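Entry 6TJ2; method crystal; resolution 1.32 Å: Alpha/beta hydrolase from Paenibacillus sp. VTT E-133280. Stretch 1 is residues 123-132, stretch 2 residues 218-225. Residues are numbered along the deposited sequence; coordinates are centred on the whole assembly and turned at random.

Stretch 1, residues 123-132: IQTVSQQVPD
Stretch 2 (218-225) KFYSLQIP

Contact between residues 123-132 and 218-225 of the Paenibacillus alpha/beta hydrolase, two stretches of one chain that together bury 462 Å² against each other. The first enters as the continuation of a helix, with phi/psi near -64/-33 at I123 and -62/-26 at S127; V130 leaves helical geometry at -131/48, and P131 (-62/-32) and D132 (-75/-9) begin a 3-10 segment. In the second, a weakly bonded helix covers about 218-221, from K218 (-63/-49) and F219 (-52/-46) to Y220 (-76/-5), before L222 (-67/143) and I224 (-76/135) extend the chain. Register is set by Q128 CA and F219 CA, 5.5 Å apart, and by P131 CA and L222 CA at 7.6 Å, so the two stretches advance in the same sense from Q128 and F219 to P131 and L222.

F219 packs its ring against the first helix: its chi1 of 172° (t) and chi2 of 76° lay the ring beside that helix, with one face under Q124 and an edge at S127. Q124, chi1 -70° (m) and chi2 172° (t), extends its aliphatic portion across that face: Q124 CG lies 3.7 Å from the F219 ring centroid and only 2° off the normal, a nearly ideal CH-pi contact. A chi3 of -52° then turns the amide, leaving Q124 NE2 3.7 Å from F219 CE2 and 3.3 Å from Y220 OH; both polar atoms are satisfied elsewhere in the structure. Y220, chi1 -75° (m) and chi2 -69°, points its CA-to-CB bond sideways, yet the end of its side chain comes nearer, and its ring meets the amide obliquely.

S127 points toward the second stretch but takes chi1 73° (p), which folds its hydroxyl back onto its own helix: S127 OG donates to Q124 O at 2.8 Å. With its proton thus engaged, S127 OG packs 3.3 Å from F219 CD1, near the ring plane, and 3.4 Å from L222 CD1. A similar turn occurs across the contact, where S221, chi1 76° (p), donates from S221 OG to K218 O at 2.8 Å, while the backbone bonds S221 N to K218 O (3.0 Å) and L222 N to F219 O (3.2 Å) hold the turn.

Q128 (m, t, chi3 -38°) starts sideways and reaches the second stretch with its end, although its amide is probably turned over in the model. Its backbone oxygen, Q128 O, lies 3.1 Å from K218 CE. K218 runs nearly extended, with chi1 to chi3 at 176°, 158° and -168° (all t), so that its methylene chain passes along Q128; chi4 of 61° (p) then bends the terminal amine.

The far end is apolar. L222 and I224, both m then t, have CA-to-CB bonds toward the first stretch, and that of P131 points toward the second. P131 CB packs 4.0 Å from L222 CD2 and 4.2 Å from I224 CD1, and P131 O approaches I224 CD1 to 3.5 Å. The proline ring is C-gamma endo.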

# COMPACT_ATOMS: atom_id res chain seq x y z
N ILE A 123 -6.01 24.66 4.50
CA ILE A 123 -6.88 24.27 5.63
C ILE A 123 -6.14 24.41 6.95
O ILE A 123 -6.77 24.75 7.99
CB ILE A 123 -7.58 22.92 5.47
CG1 ILE A 123 -6.63 21.73 5.61
CG2 ILE A 123 -8.34 22.92 4.15
CD1 ILE A 123 -7.24 20.41 5.21
N GLN A 124 -4.80 24.16 6.98
CA GLN A 124 -4.05 24.39 8.23
C GLN A 124 -4.14 25.86 8.64
O GLN A 124 -4.44 26.15 9.82
CB GLN A 124 -2.60 23.96 8.06
CG GLN A 124 -2.38 22.45 7.95
CD GLN A 124 -0.95 22.18 7.59
OE1 GLN A 124 -0.42 22.75 6.61
NE2 GLN A 124 -0.26 21.35 8.39
N THR A 125 -3.81 26.77 7.75
CA THR A 125 -3.72 28.18 8.12
C THR A 125 -5.11 28.77 8.35
O THR A 125 -5.27 29.59 9.29
CB THR A 125 -2.92 28.96 7.09
OG1 THR A 125 -3.51 28.81 5.81
CG2 THR A 125 -1.46 28.56 7.07
N VAL A 126 -6.12 28.28 7.65
CA VAL A 126 -7.50 28.71 7.91
C VAL A 126 -7.97 28.27 9.29
O VAL A 126 -8.56 29.06 10.05
CB VAL A 126 -8.44 28.25 6.80
CG1 VAL A 126 -9.92 28.42 7.15
CG2 VAL A 126 -8.12 28.99 5.49
N SER A 127 -7.70 27.01 9.64
CA SER A 127 -8.15 26.46 10.93
C SER A 127 -7.54 27.24 12.08
O SER A 127 -8.21 27.28 13.13
CB SER A 127 -7.89 25.00 11.01
OG SER A 127 -6.52 24.78 11.19
N GLN A 128 -6.37 27.87 11.90
CA GLN A 128 -5.74 28.69 12.99
C GLN A 128 -6.58 29.89 13.34
O GLN A 128 -6.45 30.42 14.48
CB GLN A 128 -4.35 29.15 12.54
CG GLN A 128 -3.45 27.96 12.43
CD GLN A 128 -2.00 28.29 12.19
OE1 GLN A 128 -1.64 29.22 11.44
NE2 GLN A 128 -1.19 27.41 12.64
N GLN A 129 -7.34 30.42 12.40
CA GLN A 129 -8.08 31.68 12.54
C GLN A 129 -9.53 31.45 12.90
O GLN A 129 -10.10 32.35 13.53
CB GLN A 129 -7.96 32.46 11.23
CG GLN A 129 -6.54 32.93 11.00
CD GLN A 129 -6.48 33.94 9.90
OE1 GLN A 129 -7.35 34.82 9.76
NE2 GLN A 129 -5.40 33.82 9.14
N VAL A 130 -10.14 30.31 12.53
CA VAL A 130 -11.58 30.04 12.80
C VAL A 130 -11.76 28.68 13.44
O VAL A 130 -12.66 27.92 13.07
CB VAL A 130 -12.43 30.21 11.54
CG1 VAL A 130 -12.45 31.67 11.09
CG2 VAL A 130 -12.03 29.32 10.37
N PRO A 131 -10.97 28.32 14.48
CA PRO A 131 -11.04 26.97 15.00
C PRO A 131 -12.39 26.54 15.56
O PRO A 131 -12.79 25.40 15.48
CB PRO A 131 -10.02 26.98 16.14
CG PRO A 131 -9.82 28.44 16.49
CD PRO A 131 -9.93 29.13 15.14
N ASP A 132 -13.10 27.50 16.11
CA ASP A 132 -14.38 27.22 16.79
C ASP A 132 -15.44 26.96 15.73
O ASP A 132 -16.54 26.53 16.12
CB ASP A 132 -14.79 28.34 17.76
CG ASP A 132 -13.89 28.43 19.01
OD1 ASP A 132 -13.14 27.44 19.30
OD2 ASP A 132 -13.91 29.50 19.69
N LYS A 218 -0.06 27.05 15.94
CA LYS A 218 -1.46 27.04 16.40
C LYS A 218 -2.13 25.77 15.85
O LYS A 218 -2.82 25.09 16.60
CB LYS A 218 -2.19 28.34 16.08
CG LYS A 218 -3.65 28.29 16.47
CD LYS A 218 -4.30 29.64 16.67
CE LYS A 218 -5.66 29.56 17.33
NZ LYS A 218 -5.56 28.95 18.68
N PHE A 219 -1.97 25.49 14.55
CA PHE A 219 -2.60 24.29 13.96
C PHE A 219 -2.26 23.03 14.74
O PHE A 219 -3.15 22.22 15.03
CB PHE A 219 -2.19 24.13 12.50
CG PHE A 219 -2.66 22.82 11.92
CD1 PHE A 219 -3.99 22.67 11.55
CD2 PHE A 219 -1.85 21.71 11.84
CE1 PHE A 219 -4.45 21.45 11.12
CE2 PHE A 219 -2.32 20.49 11.39
CZ PHE A 219 -3.62 20.37 11.01
N TYR A 220 -0.98 22.88 15.07
CA TYR A 220 -0.51 21.65 15.76
C TYR A 220 -0.89 21.66 17.25
O TYR A 220 -0.77 20.58 17.82
CB TYR A 220 0.99 21.43 15.54
CG TYR A 220 1.23 20.91 14.14
CD1 TYR A 220 0.82 19.63 13.79
CD2 TYR A 220 1.73 21.70 13.14
CE1 TYR A 220 1.01 19.14 12.51
CE2 TYR A 220 1.88 21.25 11.84
CZ TYR A 220 1.51 19.96 11.51
OH TYR A 220 1.62 19.45 10.24
N SER A 221 -1.47 22.72 17.79
CA SER A 221 -2.03 22.71 19.17
C SER A 221 -3.54 22.47 19.16
O SER A 221 -4.07 22.16 20.23
CB SER A 221 -1.71 24.01 19.84
OG SER A 221 -2.57 25.04 19.35
N LEU A 222 -4.21 22.54 18.02
CA LEU A 222 -5.68 22.44 17.92
C LEU A 222 -6.14 21.03 18.29
O LEU A 222 -5.44 20.08 17.93
CB LEU A 222 -6.14 22.74 16.48
CG LEU A 222 -5.95 24.17 16.00
CD1 LEU A 222 -6.54 24.36 14.60
CD2 LEU A 222 -6.53 25.17 16.98
N GLN A 223 -7.29 20.93 18.96
CA GLN A 223 -7.86 19.63 19.40
C GLN A 223 -8.90 19.11 18.38
O GLN A 223 -9.58 18.09 18.63
CB GLN A 223 -8.39 19.83 20.83
CG GLN A 223 -7.25 20.06 21.81
CD GLN A 223 -6.33 18.86 21.78
OE1 GLN A 223 -5.21 18.92 21.26
NE2 GLN A 223 -6.82 17.75 22.28
N ILE A 224 -8.97 19.70 17.21
CA ILE A 224 -10.03 19.39 16.24
C ILE A 224 -9.70 18.04 15.59
O ILE A 224 -8.54 17.80 15.28
CB ILE A 224 -10.10 20.52 15.20
CG1 ILE A 224 -10.43 21.86 15.85
CG2 ILE A 224 -11.11 20.17 14.11
CD1 ILE A 224 -10.27 23.03 14.89
N PRO A 225 -10.68 17.16 15.46
CA PRO A 225 -10.43 15.87 14.85
C PRO A 225 -9.99 15.99 13.38
O PRO A 225 -10.39 16.94 12.68
CB PRO A 225 -11.77 15.14 14.89
CG PRO A 225 -12.68 15.92 15.76
CD PRO A 225 -12.06 17.28 15.91